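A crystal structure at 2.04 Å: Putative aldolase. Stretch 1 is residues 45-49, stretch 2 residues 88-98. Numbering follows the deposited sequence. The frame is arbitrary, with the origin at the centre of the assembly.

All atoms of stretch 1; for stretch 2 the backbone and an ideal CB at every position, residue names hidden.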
# COMPACT_ATOMS: atom_id res chain seq x y z
N TYR A 45 5.24 -11.81 -24.10
CA TYR A 45 4.39 -12.88 -24.59
C TYR A 45 4.90 -13.40 -25.92
O TYR A 45 5.70 -12.75 -26.60
CB TYR A 45 2.97 -12.36 -24.83
CG TYR A 45 2.17 -11.99 -23.60
CD1 TYR A 45 1.42 -12.95 -22.92
CD2 TYR A 45 2.16 -10.68 -23.11
CE1 TYR A 45 0.67 -12.62 -21.79
CE2 TYR A 45 1.41 -10.33 -21.98
CZ TYR A 45 0.67 -11.31 -21.33
OH TYR A 45 -0.06 -10.99 -20.21
N ARG A 46 4.43 -14.59 -26.28
CA ARG A 46 4.69 -15.20 -27.57
C ARG A 46 3.22 -15.34 -28.01
O ARG A 46 2.38 -15.80 -27.25
CB ARG A 46 5.36 -16.58 -27.44
CG ARG A 46 6.88 -16.53 -27.21
CD ARG A 46 7.65 -16.00 -28.42
NE ARG A 46 7.80 -16.98 -29.50
CZ ARG A 46 8.41 -16.74 -30.66
NH1 ARG A 46 8.96 -15.54 -30.89
NH2 ARG A 46 8.48 -17.68 -31.60
N ASN A 47 2.91 -14.91 -29.23
CA ASN A 47 1.53 -14.96 -29.70
C ASN A 47 1.41 -15.30 -31.17
O ASN A 47 2.37 -15.20 -31.93
CB ASN A 47 0.86 -13.59 -29.52
CG ASN A 47 0.04 -13.48 -28.25
OD1 ASN A 47 0.32 -12.65 -27.39
ND2 ASN A 47 -0.99 -14.31 -28.13
N LYS A 48 0.21 -15.70 -31.56
CA LYS A 48 -0.10 -15.98 -32.95
C LYS A 48 -0.55 -14.60 -33.44
O LYS A 48 -0.82 -13.72 -32.63
CB LYS A 48 -1.24 -17.00 -33.04
CG LYS A 48 -0.83 -18.39 -32.55
CD LYS A 48 -1.97 -19.40 -32.63
CE LYS A 48 -3.08 -19.09 -31.64
NZ LYS A 48 -4.12 -20.18 -31.61
N PRO A 49 -0.63 -14.38 -34.76
CA PRO A 49 -1.06 -13.05 -35.23
C PRO A 49 -2.37 -12.56 -34.62
O PRO A 49 -3.40 -13.22 -34.72
CB PRO A 49 -1.14 -13.24 -36.74
CG PRO A 49 -0.04 -14.23 -36.99
CD PRO A 49 -0.24 -15.24 -35.89
N UNK A 88 -1.11 -27.88 -30.86
CA UNK A 88 -0.70 -27.73 -32.25
C UNK A 88 0.01 -26.39 -32.53
O UNK A 88 0.74 -26.27 -33.51
CB UNK A 88 -1.93 -27.86 -33.16
N UNK A 89 -0.20 -25.40 -31.67
CA UNK A 89 0.43 -24.08 -31.85
C UNK A 89 1.84 -23.98 -31.27
O UNK A 89 2.59 -23.06 -31.61
CB UNK A 89 -0.45 -23.00 -31.21
N UNK A 90 2.19 -24.91 -30.39
CA UNK A 90 3.49 -24.88 -29.74
C UNK A 90 4.72 -24.85 -30.65
O UNK A 90 5.71 -24.20 -30.31
CB UNK A 90 3.60 -26.10 -28.83
N UNK A 91 4.66 -25.53 -31.79
CA UNK A 91 5.81 -25.55 -32.69
C UNK A 91 6.24 -24.15 -33.14
O UNK A 91 7.41 -23.78 -32.99
CB UNK A 91 5.49 -26.41 -33.92
N UNK A 92 5.32 -23.38 -33.69
CA UNK A 92 5.70 -22.05 -34.14
C UNK A 92 5.96 -21.09 -32.99
O UNK A 92 6.84 -20.24 -33.07
CB UNK A 92 4.61 -21.48 -35.05
N UNK A 93 5.21 -21.25 -31.90
CA UNK A 93 5.36 -20.38 -30.74
C UNK A 93 6.64 -20.58 -29.92
O UNK A 93 7.28 -19.60 -29.53
CB UNK A 93 4.15 -20.58 -29.82
N UNK A 94 7.01 -21.83 -29.67
CA UNK A 94 8.18 -22.10 -28.84
C UNK A 94 9.43 -22.68 -29.49
O UNK A 94 10.54 -22.40 -29.05
CB UNK A 94 7.75 -23.06 -27.73
N UNK A 95 9.25 -23.49 -30.52
CA UNK A 95 10.39 -24.11 -31.19
C UNK A 95 11.48 -23.10 -31.56
O UNK A 95 12.66 -23.36 -31.35
CB UNK A 95 9.91 -24.84 -32.45
N UNK A 96 11.09 -21.93 -32.10
CA UNK A 96 12.12 -20.95 -32.47
C UNK A 96 12.91 -20.36 -31.30
O UNK A 96 13.99 -19.79 -31.51
CB UNK A 96 11.46 -19.80 -33.24
N UNK A 97 12.40 -20.50 -30.08
CA UNK A 97 13.09 -19.91 -28.93
C UNK A 97 13.80 -20.88 -27.99
O UNK A 97 14.19 -20.50 -26.89
CB UNK A 97 12.08 -19.11 -28.11
N UNK A 98 13.97 -22.13 -28.41
CA UNK A 98 14.66 -23.09 -27.55
C UNK A 98 16.06 -22.55 -27.28
O UNK A 98 16.69 -21.96 -28.16
CB UNK A 98 14.72 -24.48 -28.19

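Position 88 opens the stretch with nothing of stretch 1 within 5.5 Å of its ideal CB. Stretch 1 sets no preference here, and almost any side chain would suit. The residue is Glu 88, which makes no contact with stretch 1.

Position 89 is different. Its CA-to-CB bond points toward stretch 1, and the ideal CB lies 4.2 Å from CD of Lys 48. The lysine carries its charge past this point, so an acidic residue would suit best, with Asn or Ser as neutral acceptors. The residue is Asp 89, with chi1 in m. Its OD2 accepts a hydrogen bond from Lys 48 NZ at 3.0 Å, and the pair is a salt bridge. Lys 48 starts out sideways to stretch 2, but its end comes nearer and delivers the ammonium to the carboxylate.

Positions 90 and 91 are helical, and their ideal CB atoms have nothing of stretch 1 within 5.5 Å. Stretch 1 sets no preference at either, and many residues the helix tolerates would do. They are Leu 90 and Asn 91, and neither touches stretch 1.

Position 92 points sideways, again with no atom of stretch 1 within 5.5 Å of the ideal CB. The contact here is through the backbone: the carbonyl lies at the edge of the Arg 46 guanidinium. Many residues would serve. The residue is His 92, whose O accepts a weak hydrogen bond from Arg 46 NH2 at 3.4 Å.

Position 93 is the closest in register, its CA 6.1 Å from the CA of Arg 46. The CA-to-CB bond points sideways, and the ideal CB sits 4.8 Å from Arg 46 CB. Stretch 1 offers aliphatic carbon and backbone here, so Leu, Met or Ile would suit. The residue is Leu 93, with chi1 m and chi2 t. Its end comes nearer than its CB, placing CD2 3.6 Å from Asn 47 C and 4.2 Å from Lys 48 CG. Leu 93 O also accepts a hydrogen bond from Arg 46 NE at 2.7 Å and a weak one from Arg 46 NH2 at 3.1 Å, so one oxygen meets two donors at the guanidinium edge.

Position 94 points away, and many residues would do. It is Leu 94, whose end comes nearer without making a contact. Position 95 also points away. Many residues could stand here, and it is Leu 95.

Position 96 points toward stretch 1, its ideal CB 4.0 Å from Arg 46 NH2. A phi of -66° permits proline, though Ala or Ser would also fit. The residue is Pro 96, and its CB packs 3.9 Å from Arg 46 NH2.

Position 97 points toward stretch 1, with its ideal CB 5.0 Å from Arg 46 NE. An aliphatic side chain such as Val, Ile or Leu could cover the flat guanidinium. The residue is Ile 97. Its CG2 lies over one face, 3.7 Å from Arg 46 CZ.

Position 98 is out of reach and unconstrained by stretch 1. It is Ile 98.

Stretch 2 88-98: EDLNHLLLPII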
# COMPACT_ATOMS: atom_id res chain seq x y z
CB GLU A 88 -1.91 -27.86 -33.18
CG GLU A 88 -2.55 -29.26 -33.22
CD GLU A 88 -3.13 -29.70 -31.88
OE1 GLU A 88 -3.97 -28.96 -31.31
OE2 GLU A 88 -2.76 -30.79 -31.40
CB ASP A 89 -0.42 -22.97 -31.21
CG ASP A 89 -1.81 -22.88 -31.79
OD1 ASP A 89 -1.93 -22.83 -33.03
OD2 ASP A 89 -2.78 -22.84 -31.01
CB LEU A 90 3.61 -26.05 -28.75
CG LEU A 90 2.56 -26.03 -27.63
CD1 LEU A 90 2.79 -27.19 -26.68
CD2 LEU A 90 2.64 -24.70 -26.89
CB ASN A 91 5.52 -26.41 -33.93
CG ASN A 91 5.75 -27.89 -33.67
OD1 ASN A 91 6.83 -28.30 -33.23
ND2 ASN A 91 4.73 -28.70 -33.94
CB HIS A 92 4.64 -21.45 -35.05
CG HIS A 92 5.12 -20.24 -35.80
ND1 HIS A 92 4.26 -19.32 -36.37
CD2 HIS A 92 6.37 -19.80 -36.06
CE1 HIS A 92 4.97 -18.37 -36.95
NE2 HIS A 92 6.26 -18.63 -36.78
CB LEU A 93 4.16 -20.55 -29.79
CG LEU A 93 2.78 -20.07 -30.25
CD1 LEU A 93 1.72 -20.52 -29.27
CD2 LEU A 93 2.79 -18.55 -30.38
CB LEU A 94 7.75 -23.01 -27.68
CG LEU A 94 6.57 -22.47 -26.85
CD1 LEU A 94 6.22 -23.42 -25.72
CD2 LEU A 94 6.94 -21.12 -26.29
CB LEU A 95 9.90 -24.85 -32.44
CG LEU A 95 10.64 -26.13 -32.84
CD1 LEU A 95 10.48 -27.18 -31.75
CD2 LEU A 95 10.06 -26.64 -34.16
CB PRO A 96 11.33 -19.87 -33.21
CG PRO A 96 10.15 -20.64 -33.77
CD PRO A 96 9.77 -21.53 -32.61
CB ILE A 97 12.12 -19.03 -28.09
CG1 ILE A 97 11.07 -19.91 -27.40
CG2 ILE A 97 11.43 -18.01 -28.98
CD1 ILE A 97 10.07 -19.12 -26.57
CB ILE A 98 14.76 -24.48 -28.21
CG1 ILE A 98 15.27 -24.34 -29.65
CG2 ILE A 98 13.40 -25.16 -28.20
CD1 ILE A 98 15.37 -25.66 -30.41
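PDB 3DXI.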